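Local coordinates for protein EvdO1 (Micromonospora carbonacea, PDB 4XBZ) that probably acts as a metal-dependent oxygenase of the phytanoyl-CoA dioxygenase family, carrying out an oxidative cyclization in orthosomycin biosynthesis, at residues P151-R156 and P247-G251; S145-P151 and K252-Y258; P125-R129 and E301-D305; V57-L63 and G233-H238. All coordinates share one frame; numbering follows the deposited sequence.

Interaction 1 (P151-R156 and P247-G251); sequences PAGAPR and PAVVG
Ala154 and Val249 form a single antiparallel bridge between two loops running in nearly opposite directions. Ala154 N donates to Val249 O over 2.7 Å, whereas the return bond from Val249 N to Ala154 O is longer at 3.2 Å. At the end nearer the larger sheet, Gly251 N donates to Pro151 O at 2.6 Å. Both loops link the two sheets of the double-stranded beta helix: 151-156 leads from strand 139-147 of the larger sheet into strand 157-160 of the smaller one, and 247-251 leads back from strand 244-246 to strand 256-263. At the smaller-sheet end a water donates to both Pro155 O and Pro247 O. Apolar contacts are sparse. Ala154 CB meets Val249 CG2 at 4.2 Å, and Val250, with CG1 anti to its carbonyl carbon (chi1 -62°), sets that methyl against Gly153 CA at 3.7 Å. The backbone angles of Gly153 would jam a CB against the carbonyl of Ala152. Arg156 brushes Ala248 N with CB, 3.9 Å away; its extended chain then leads off to the carbonyls of Leu215 and Ser218.

Interaction 2 (S145-P151 and K252-Y258); sequences SMVFKTP and KQRRVIY
In the larger sheet of the double-stranded beta helix, strands 139-147 and 256-263 lie side by side, with Ser145-Tyr258 and Val147-Val256 as antiparallel hydrogen-bonded pairs and Met146-Ile257 as the non-hydrogen-bonded pair between them. The bonds around Val147 are nearly straight: Val147 N to Val256 O spans 2.7 Å and Val256 N to Val147 O 2.6 Å. On the face carrying Val147 and Tyr258, which looks toward the nickel, Val147 CG2 comes within 3.7 Å of Tyr258 CD2 and Val147 CB lies at the ring edge in plane, while Val256 CG1 sits off-centre over one ring face. On the other face Met146 CG packs on Ile257 CG1 at 3.8 Å, beneath helix 66-86. Past the strands, Arg254 adopts a left-handed backbone conformation, and Lys149 N bonds to Gln253 O. The Lys149 side chain, with CG between its backbone N and carbonyl carbon (chi1 44°), runs alongside Arg254 with the same heading, CD 3.9 Å from Arg254 CB. Their like charges approach, NZ of Lys149 standing 3.4 Å from NH1 of Arg254 without a hydrogen bond; NH1 donates instead to Asn192 OD1. An alanine here is likely to strip the aliphatic flank of Arg254 of its packing and leave that chain freer to turn. At the far end, a water hydrogen-bonds to Ser145 OG and donates to Tyr258 O over 3.0 Å.

Interaction 3 (P125-R129 and E301-D305); sequences PLLLR and EEPFD
Pro125 opens helix 125-134, and residues 301-305 pass its first turn as an irregular loop, the CA atoms of Pro125 and Phe304 coming nearest at 4.7 Å. Within the turn Arg129 N bonds to Pro125 O. Phe304 makes the main apolar contact: with CG anti to its backbone N (chi1 -179°), the ring reaches the helix flank, where Leu128 CB stands over one face, 3.7 Å from the ring centroid and 19° off the normal. Leu128 CD1 touches Phe304 CD2 at 3.6 Å, and Arg129 CG lies at the ring edge. Ile289 of helix 275-293 packs against both Leu128 and Phe304. Pro125 CB approaches Glu302 O at 3.4 Å, while the Glu301 side chain crosses that proline at about a right angle; its carboxylate is salt-bridged to Arg292. The Arg129 chain bends at chi3 (-86°), bringing the guanidinium over Pro125 O, which faces the group's centre. End-on, NH1 and NH2 both donate to Glu302 O, at 3.0 and 2.9 Å, with that oxygen in the guanidinium plane. A water accepting from Arg129 NH1 and Asp305 N adds a further link. The arginine thus holds the loop by a neutral backbone carbonyl, while the Glu302 carboxylate, with OE2 5.5 Å from Arg129 NH1, could probably contribute only longer-range attraction.

Interaction 4 (V57-L63 and G233-H238); sequences VLVVRGL and GDLLLH
Leu58 and Leu237 run alongside each other with the same heading, CD2 of Leu58 against CD1 of Leu237 at 3.8 Å, and Val60 and Leu235 are aligned likewise. These two are the antiparallel hydrogen-bonded pairs of neighbouring strands in the larger sheet of the double-stranded beta helix. Leu237 CD1 also crosses to Val60 CG2 at 3.7 Å, facing helices 46-55 and 125-134. On the reverse face Leu236 slants between two valines, its CD1 3.9 Å from Val57 CG2 and 4.0 Å from Val59 CG2. Next to these pairs, Asp234 uses both oxygens: OD1 takes Gly62 N at 2.9 Å, head-on to its C-O bond, while OD2 receives Arg61 NH1 in a salt bridge of 2.9 Å from above the carboxylate plane. The Arg61 chain bends at chi2 (-66°), and its guanidinium, turned 60° from the carboxylate, rests one face on Val59 CG1; NH1 also donates to Val229 O, and NH2 is salt-bridged to Glu36. With an alanine here, Gly62 N would probably lose its acceptor and Arg61 one of its two acidic mates. Because OD2 also accepts from Gln231 N, the carboxylate ties the Arg61-Gly62 backbone and side chain to the residues leading into strand 235-239.

Interactions 1 and 2 are continuous: they share Pro151, and Lys149 CD packs on Val249 CG2 at 3.6 Å. Interactions 2 and 4 belong to the same sheet with strand 179-184 between them, their nearest atoms about 4 Å apart without touching. Interaction 3 backs onto interaction 4 through Leu126 CB and Leu63 CD1, 3.9 Å apart, and lies across the chain's centre from interaction 1, their centres about 36 Å apart. The nickel, bound by His160, Asp162 and His244, is about 5 Å from the side chain of His238, about 6 Å from that of Tyr258 and about 12 Å from that of Pro247. His238 NE2 is hydrogen-bonded to the nickel ligand Asp162. Interactions 2 and 4 thus border the metal pocket.

Interaction 1 (P151-R156 and P247-G251)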
# COMPACT_ATOMS: atom_id res chain seq x y z
N PRO A 151 14.36 -33.34 -2.23
CA PRO A 151 13.28 -34.33 -2.19
C PRO A 151 13.59 -35.60 -1.38
O PRO A 151 12.65 -36.28 -0.97
CB PRO A 151 13.06 -34.67 -3.68
CG PRO A 151 14.29 -34.24 -4.36
CD PRO A 151 14.81 -33.06 -3.60
N ALA A 152 14.85 -35.92 -1.13
CA ALA A 152 15.19 -37.06 -0.27
C ALA A 152 14.85 -36.75 1.18
O ALA A 152 14.91 -37.62 2.05
CB ALA A 152 16.66 -37.43 -0.39
N GLY A 153 14.50 -35.49 1.44
CA GLY A 153 14.13 -35.08 2.77
C GLY A 153 14.65 -33.69 3.08
O GLY A 153 15.84 -33.43 2.97
N ALA A 154 13.74 -32.79 3.47
CA ALA A 154 14.11 -31.43 3.84
C ALA A 154 13.79 -31.18 5.31
O ALA A 154 12.72 -31.58 5.81
CB ALA A 154 13.39 -30.42 2.97
N PRO A 155 14.70 -30.50 6.02
CA PRO A 155 14.44 -30.17 7.42
C PRO A 155 13.32 -29.13 7.59
O PRO A 155 12.98 -28.37 6.66
CB PRO A 155 15.78 -29.62 7.91
CG PRO A 155 16.40 -29.06 6.70
CD PRO A 155 15.97 -29.93 5.55
N ARG A 156 12.74 -29.11 8.78
CA ARG A 156 11.73 -28.12 9.16
C ARG A 156 12.18 -26.66 8.92
O ARG A 156 13.33 -26.29 9.20
CB ARG A 156 11.37 -28.35 10.62
CG ARG A 156 10.46 -27.32 11.22
CD ARG A 156 10.31 -27.59 12.70
NE ARG A 156 9.40 -26.64 13.32
CZ ARG A 156 9.07 -26.65 14.60
NH1 ARG A 156 9.59 -27.57 15.41
NH2 ARG A 156 8.22 -25.74 15.08
N PRO A 247 6.80 -27.47 7.69
CA PRO A 247 7.14 -28.71 8.40
C PRO A 247 8.24 -29.45 7.66
O PRO A 247 8.43 -29.21 6.47
CB PRO A 247 5.83 -29.51 8.34
CG PRO A 247 5.30 -29.16 6.96
CD PRO A 247 5.70 -27.69 6.73
N ALA A 248 8.95 -30.35 8.34
CA ALA A 248 9.88 -31.23 7.64
C ALA A 248 9.09 -32.04 6.59
O ALA A 248 7.96 -32.45 6.85
CB ALA A 248 10.59 -32.14 8.61
N VAL A 249 9.66 -32.21 5.39
CA VAL A 249 8.96 -32.88 4.29
C VAL A 249 9.89 -33.75 3.42
O VAL A 249 11.11 -33.55 3.43
CB VAL A 249 8.26 -31.87 3.35
CG1 VAL A 249 7.08 -31.19 4.06
CG2 VAL A 249 9.26 -30.84 2.81
N VAL A 250 9.30 -34.68 2.67
CA VAL A 250 10.03 -35.59 1.77
C VAL A 250 9.33 -35.76 0.41
O VAL A 250 8.13 -35.60 0.31
CB VAL A 250 10.21 -37.00 2.39
CG1 VAL A 250 11.02 -36.94 3.66
CG2 VAL A 250 8.85 -37.63 2.69
N GLY A 251 10.09 -36.05 -0.64
CA GLY A 251 9.49 -36.51 -1.89
C GLY A 251 9.13 -35.51 -2.97
O GLY A 251 8.68 -35.91 -4.05
O HOH W 1 10.36 -28.00 5.38

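Interaction 2 (S145-P151 and K252-Y258)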
# COMPACT_ATOMS: atom_id res chain seq x y z
N SER A 145 15.48 -14.70 -6.63
CA SER A 145 16.11 -16.00 -6.41
C SER A 145 15.15 -17.14 -6.68
O SER A 145 13.95 -16.93 -6.83
CB SER A 145 16.63 -16.11 -4.98
OG SER A 145 15.58 -15.96 -4.03
N MET A 146 15.68 -18.35 -6.74
CA MET A 146 14.84 -19.53 -6.74
C MET A 146 15.18 -20.37 -5.53
O MET A 146 16.36 -20.59 -5.22
CB MET A 146 14.99 -20.32 -8.02
CG MET A 146 13.96 -21.43 -8.15
SD MET A 146 14.12 -22.33 -9.70
CE MET A 146 15.76 -23.00 -9.49
N VAL A 147 14.14 -20.82 -4.84
CA VAL A 147 14.29 -21.73 -3.70
C VAL A 147 13.62 -23.05 -4.02
O VAL A 147 12.56 -23.10 -4.66
CB VAL A 147 13.68 -21.14 -2.41
CG1 VAL A 147 13.86 -22.09 -1.23
CG2 VAL A 147 14.32 -19.79 -2.09
N PHE A 148 14.25 -24.14 -3.58
CA PHE A 148 13.77 -25.49 -3.87
C PHE A 148 14.30 -26.39 -2.77
O PHE A 148 15.37 -26.13 -2.22
CB PHE A 148 14.25 -25.96 -5.24
CG PHE A 148 15.72 -25.71 -5.47
CD1 PHE A 148 16.16 -24.45 -5.88
CD2 PHE A 148 16.65 -26.70 -5.23
CE1 PHE A 148 17.52 -24.19 -6.06
CE2 PHE A 148 18.00 -26.45 -5.40
CZ PHE A 148 18.44 -25.20 -5.82
N LYS A 149 13.57 -27.44 -2.42
CA LYS A 149 14.11 -28.30 -1.38
C LYS A 149 14.63 -29.62 -1.91
O LYS A 149 14.52 -29.93 -3.10
CB LYS A 149 13.07 -28.54 -0.29
CG LYS A 149 11.70 -28.83 -0.79
CD LYS A 149 10.68 -28.65 0.33
CE LYS A 149 10.86 -27.31 1.02
NZ LYS A 149 9.73 -26.97 1.90
N THR A 150 15.24 -30.37 -1.01
CA THR A 150 15.88 -31.64 -1.32
C THR A 150 14.90 -32.79 -1.12
O THR A 150 14.63 -33.20 0.01
CB THR A 150 17.12 -31.85 -0.44
OG1 THR A 150 16.78 -31.67 0.93
CG2 THR A 150 18.17 -30.85 -0.78
N PRO A 151 14.36 -33.34 -2.23
CA PRO A 151 13.28 -34.33 -2.19
C PRO A 151 13.59 -35.60 -1.38
O PRO A 151 12.65 -36.28 -0.97
CB PRO A 151 13.06 -34.67 -3.68
CG PRO A 151 14.29 -34.24 -4.36
CD PRO A 151 14.81 -33.06 -3.60
N LYS A 252 9.29 -34.22 -2.71
CA LYS A 252 8.93 -33.20 -3.70
C LYS A 252 9.99 -32.13 -3.76
O LYS A 252 10.48 -31.69 -2.72
CB LYS A 252 7.58 -32.57 -3.38
CG LYS A 252 6.42 -33.54 -3.27
CD LYS A 252 5.12 -32.80 -2.91
CE LYS A 252 3.94 -33.77 -2.89
NZ LYS A 252 4.37 -35.06 -2.26
N GLN A 253 10.35 -31.68 -4.97
CA GLN A 253 11.43 -30.71 -5.07
C GLN A 253 10.95 -29.28 -4.75
O GLN A 253 11.75 -28.42 -4.33
CB GLN A 253 12.09 -30.75 -6.46
CG GLN A 253 13.51 -30.16 -6.44
CD GLN A 253 14.19 -30.19 -7.80
OE1 GLN A 253 13.55 -29.97 -8.84
NE2 GLN A 253 15.51 -30.48 -7.80
N ARG A 254 9.66 -29.03 -4.92
CA ARG A 254 9.02 -27.78 -4.46
C ARG A 254 9.84 -26.53 -4.81
O ARG A 254 10.43 -25.90 -3.94
CB ARG A 254 8.79 -27.85 -2.94
CG ARG A 254 7.80 -28.93 -2.53
CD ARG A 254 6.65 -28.34 -1.75
NE ARG A 254 6.63 -26.90 -1.89
CZ ARG A 254 6.72 -26.05 -0.87
NH1 ARG A 254 6.79 -26.47 0.37
NH2 ARG A 254 6.73 -24.75 -1.13
N ARG A 255 9.88 -26.20 -6.09
CA ARG A 255 10.63 -25.04 -6.53
C ARG A 255 9.76 -23.78 -6.52
O ARG A 255 8.66 -23.76 -7.08
CB ARG A 255 11.21 -25.28 -7.93
CG ARG A 255 12.02 -26.58 -8.08
CD ARG A 255 12.16 -26.97 -9.54
NE ARG A 255 10.88 -27.24 -10.19
CZ ARG A 255 10.69 -27.22 -11.51
NH1 ARG A 255 11.70 -26.94 -12.32
NH2 ARG A 255 9.48 -27.46 -12.01
N VAL A 256 10.27 -22.73 -5.88
CA VAL A 256 9.62 -21.43 -5.88
C VAL A 256 10.59 -20.31 -6.28
O VAL A 256 11.68 -20.21 -5.73
CB VAL A 256 9.02 -21.09 -4.50
CG1 VAL A 256 8.37 -19.69 -4.52
CG2 VAL A 256 8.00 -22.13 -4.07
N ILE A 257 10.17 -19.48 -7.23
CA ILE A 257 10.92 -18.29 -7.62
C ILE A 257 10.42 -17.09 -6.82
O ILE A 257 9.23 -16.76 -6.90
CB ILE A 257 10.79 -18.01 -9.13
CG1 ILE A 257 11.64 -18.99 -9.93
CG2 ILE A 257 11.22 -16.59 -9.47
CD1 ILE A 257 11.42 -18.87 -11.42
N TYR A 258 11.31 -16.46 -6.06
CA TYR A 258 10.97 -15.33 -5.19
C TYR A 258 11.53 -14.02 -5.72
O TYR A 258 12.74 -13.87 -5.88
CB TYR A 258 11.49 -15.51 -3.75
CG TYR A 258 10.73 -16.54 -2.93
CD1 TYR A 258 9.52 -16.22 -2.32
CD2 TYR A 258 11.23 -17.83 -2.77
CE1 TYR A 258 8.82 -17.15 -1.57
CE2 TYR A 258 10.52 -18.78 -2.03
CZ TYR A 258 9.32 -18.44 -1.43
OH TYR A 258 8.62 -19.39 -0.69
O HOH W 2 14.73 -13.66 -3.70

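Interaction 3 (P125-R129 and E301-D305)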
# COMPACT_ATOMS: atom_id res chain seq x y z
N PRO A 125 3.43 -8.14 -16.50
CA PRO A 125 2.58 -6.96 -16.28
C PRO A 125 1.46 -7.18 -15.25
O PRO A 125 1.08 -6.20 -14.60
CB PRO A 125 1.99 -6.70 -17.67
CG PRO A 125 1.99 -8.05 -18.33
CD PRO A 125 3.21 -8.75 -17.82
N LEU A 126 0.96 -8.41 -15.08
CA LEU A 126 -0.04 -8.65 -14.04
C LEU A 126 0.63 -8.63 -12.67
O LEU A 126 0.11 -8.05 -11.71
CB LEU A 126 -0.77 -9.98 -14.27
CG LEU A 126 -1.71 -10.07 -15.48
CD1 LEU A 126 -2.57 -11.34 -15.45
CD2 LEU A 126 -2.58 -8.82 -15.62
N LEU A 127 1.80 -9.27 -12.58
CA LEU A 127 2.60 -9.23 -11.36
C LEU A 127 2.91 -7.78 -10.94
O LEU A 127 2.63 -7.37 -9.81
CB LEU A 127 3.89 -10.03 -11.56
CG LEU A 127 4.94 -10.03 -10.45
CD1 LEU A 127 4.34 -10.41 -9.11
CD2 LEU A 127 6.12 -10.98 -10.80
N LEU A 128 3.47 -7.01 -11.87
CA LEU A 128 3.88 -5.63 -11.58
C LEU A 128 2.71 -4.65 -11.31
O LEU A 128 2.83 -3.75 -10.47
CB LEU A 128 4.73 -5.10 -12.73
CG LEU A 128 6.03 -5.85 -12.96
CD1 LEU A 128 6.68 -5.36 -14.25
CD2 LEU A 128 6.98 -5.64 -11.77
N ARG A 129 1.58 -4.84 -11.98
CA ARG A 129 0.42 -4.00 -11.70
C ARG A 129 -0.16 -4.28 -10.32
O ARG A 129 -0.70 -3.37 -9.67
CB ARG A 129 -0.67 -4.16 -12.77
CG ARG A 129 -0.39 -3.29 -14.00
CD ARG A 129 -1.63 -3.02 -14.84
NE ARG A 129 -1.90 -4.08 -15.81
CZ ARG A 129 -1.20 -4.26 -16.93
NH1 ARG A 129 -0.17 -3.47 -17.23
NH2 ARG A 129 -1.53 -5.25 -17.76
N GLU A 301 -0.02 -8.78 -24.73
CA GLU A 301 0.03 -8.23 -23.37
C GLU A 301 0.05 -6.71 -23.36
O GLU A 301 0.73 -6.09 -24.18
CB GLU A 301 1.26 -8.74 -22.63
CG GLU A 301 1.01 -9.93 -21.76
CD GLU A 301 2.25 -10.42 -21.06
OE1 GLU A 301 2.18 -11.50 -20.44
OE2 GLU A 301 3.29 -9.72 -21.13
N GLU A 302 -0.70 -6.12 -22.43
CA GLU A 302 -0.58 -4.71 -22.12
C GLU A 302 0.55 -4.51 -21.10
O GLU A 302 0.35 -4.70 -19.90
CB GLU A 302 -1.90 -4.15 -21.60
CG GLU A 302 -1.91 -2.64 -21.40
CD GLU A 302 -1.24 -1.90 -22.55
OE1 GLU A 302 -1.78 -1.94 -23.69
OE2 GLU A 302 -0.19 -1.27 -22.32
N PRO A 303 1.73 -4.11 -21.58
CA PRO A 303 2.96 -4.07 -20.77
C PRO A 303 2.91 -3.05 -19.64
O PRO A 303 2.34 -1.96 -19.81
CB PRO A 303 4.04 -3.69 -21.80
CG PRO A 303 3.31 -2.98 -22.88
CD PRO A 303 1.93 -3.58 -22.94
N PHE A 304 3.52 -3.40 -18.51
CA PHE A 304 3.53 -2.51 -17.35
C PHE A 304 4.18 -1.16 -17.65
O PHE A 304 5.29 -1.08 -18.21
CB PHE A 304 4.24 -3.18 -16.17
CG PHE A 304 4.28 -2.33 -14.92
CD1 PHE A 304 3.10 -1.94 -14.30
CD2 PHE A 304 5.48 -1.93 -14.37
CE1 PHE A 304 3.12 -1.16 -13.16
CE2 PHE A 304 5.50 -1.15 -13.23
CZ PHE A 304 4.33 -0.77 -12.62
N ASP A 305 3.47 -0.10 -17.27
CA ASP A 305 3.92 1.28 -17.44
C ASP A 305 4.52 1.80 -16.13
O ASP A 305 3.80 2.27 -15.25
CB ASP A 305 2.73 2.17 -17.87
CG ASP A 305 3.16 3.60 -18.24
OD1 ASP A 305 4.33 3.82 -18.60
OD2 ASP A 305 2.30 4.51 -18.17
O HOH W 3 0.50 -0.54 -16.46

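Interaction 4 (V57-L63 and G233-H238)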
# COMPACT_ATOMS: atom_id res chain seq x y z
N VAL A 57 -0.82 -11.50 3.84
CA VAL A 57 -0.68 -12.61 2.91
C VAL A 57 -1.84 -12.60 1.89
O VAL A 57 -2.95 -12.18 2.21
CB VAL A 57 -0.61 -13.95 3.69
CG1 VAL A 57 -1.99 -14.44 4.08
CG2 VAL A 57 0.14 -15.00 2.92
N LEU A 58 -1.55 -13.02 0.66
CA LEU A 58 -2.55 -13.09 -0.41
C LEU A 58 -2.16 -14.10 -1.48
O LEU A 58 -1.05 -14.05 -2.02
CB LEU A 58 -2.74 -11.71 -1.08
CG LEU A 58 -3.64 -11.71 -2.31
CD1 LEU A 58 -5.07 -12.05 -1.90
CD2 LEU A 58 -3.60 -10.39 -3.09
N VAL A 59 -3.08 -15.02 -1.78
CA VAL A 59 -2.92 -15.98 -2.89
C VAL A 59 -3.48 -15.42 -4.18
O VAL A 59 -4.62 -14.96 -4.23
CB VAL A 59 -3.63 -17.33 -2.61
CG1 VAL A 59 -3.64 -18.19 -3.87
CG2 VAL A 59 -2.95 -18.06 -1.49
N VAL A 60 -2.67 -15.46 -5.23
CA VAL A 60 -3.10 -15.08 -6.56
C VAL A 60 -3.11 -16.31 -7.48
O VAL A 60 -2.03 -16.84 -7.82
CB VAL A 60 -2.18 -14.01 -7.15
CG1 VAL A 60 -2.59 -13.69 -8.58
CG2 VAL A 60 -2.19 -12.75 -6.27
N ARG A 61 -4.30 -16.77 -7.87
CA ARG A 61 -4.43 -17.96 -8.73
C ARG A 61 -4.24 -17.63 -10.20
O ARG A 61 -4.64 -16.57 -10.66
CB ARG A 61 -5.80 -18.63 -8.55
CG ARG A 61 -6.13 -19.07 -7.13
CD ARG A 61 -5.22 -20.17 -6.62
NE ARG A 61 -5.67 -20.63 -5.30
CZ ARG A 61 -5.01 -21.50 -4.53
NH1 ARG A 61 -3.85 -22.02 -4.94
NH2 ARG A 61 -5.51 -21.83 -3.34
N GLY A 62 -3.61 -18.55 -10.94
CA GLY A 62 -3.47 -18.42 -12.38
C GLY A 62 -2.72 -17.20 -12.91
O GLY A 62 -3.12 -16.61 -13.91
N LEU A 63 -1.63 -16.83 -12.25
CA LEU A 63 -0.81 -15.71 -12.72
C LEU A 63 -0.25 -15.97 -14.11
O LEU A 63 -0.29 -15.11 -14.98
CB LEU A 63 0.34 -15.42 -11.74
CG LEU A 63 1.34 -14.37 -12.21
CD1 LEU A 63 0.72 -12.99 -12.25
CD2 LEU A 63 2.61 -14.37 -11.36
N GLY A 233 2.28 -22.23 -11.18
CA GLY A 233 1.87 -21.00 -11.85
C GLY A 233 1.03 -20.07 -10.99
O GLY A 233 0.64 -18.99 -11.43
N ASP A 234 0.72 -20.50 -9.77
CA ASP A 234 0.06 -19.64 -8.79
C ASP A 234 1.09 -18.78 -8.11
O ASP A 234 2.28 -19.09 -8.15
CB ASP A 234 -0.69 -20.44 -7.73
CG ASP A 234 -1.98 -21.01 -8.22
OD1 ASP A 234 -2.47 -20.59 -9.29
OD2 ASP A 234 -2.52 -21.89 -7.51
N LEU A 235 0.62 -17.73 -7.44
CA LEU A 235 1.48 -16.72 -6.84
C LEU A 235 1.13 -16.46 -5.38
O LEU A 235 -0.01 -16.10 -5.05
CB LEU A 235 1.41 -15.42 -7.64
CG LEU A 235 1.90 -14.15 -6.94
CD1 LEU A 235 3.41 -14.15 -6.76
CD2 LEU A 235 1.42 -12.89 -7.66
N LEU A 236 2.10 -16.63 -4.50
CA LEU A 236 1.91 -16.26 -3.10
C LEU A 236 2.61 -14.92 -2.79
O LEU A 236 3.82 -14.77 -2.96
CB LEU A 236 2.42 -17.35 -2.15
CG LEU A 236 2.21 -17.04 -0.66
CD1 LEU A 236 0.74 -17.07 -0.31
CD2 LEU A 236 3.00 -17.99 0.25
N LEU A 237 1.81 -13.96 -2.35
CA LEU A 237 2.29 -12.66 -1.89
C LEU A 237 2.37 -12.70 -0.38
O LEU A 237 1.36 -12.99 0.29
CB LEU A 237 1.35 -11.54 -2.34
CG LEU A 237 1.16 -11.46 -3.86
CD1 LEU A 237 -0.03 -10.60 -4.26
CD2 LEU A 237 2.45 -10.98 -4.53
N HIS A 238 3.55 -12.43 0.18
CA HIS A 238 3.58 -12.27 1.63
C HIS A 238 4.43 -11.09 2.10
O HIS A 238 5.48 -10.74 1.53
CB HIS A 238 4.00 -13.60 2.31
CG HIS A 238 5.47 -13.84 2.43
ND1 HIS A 238 6.14 -14.72 1.59
CD2 HIS A 238 6.37 -13.44 3.35
CE1 HIS A 238 7.41 -14.80 1.97
NE2 HIS A 238 7.58 -14.03 3.03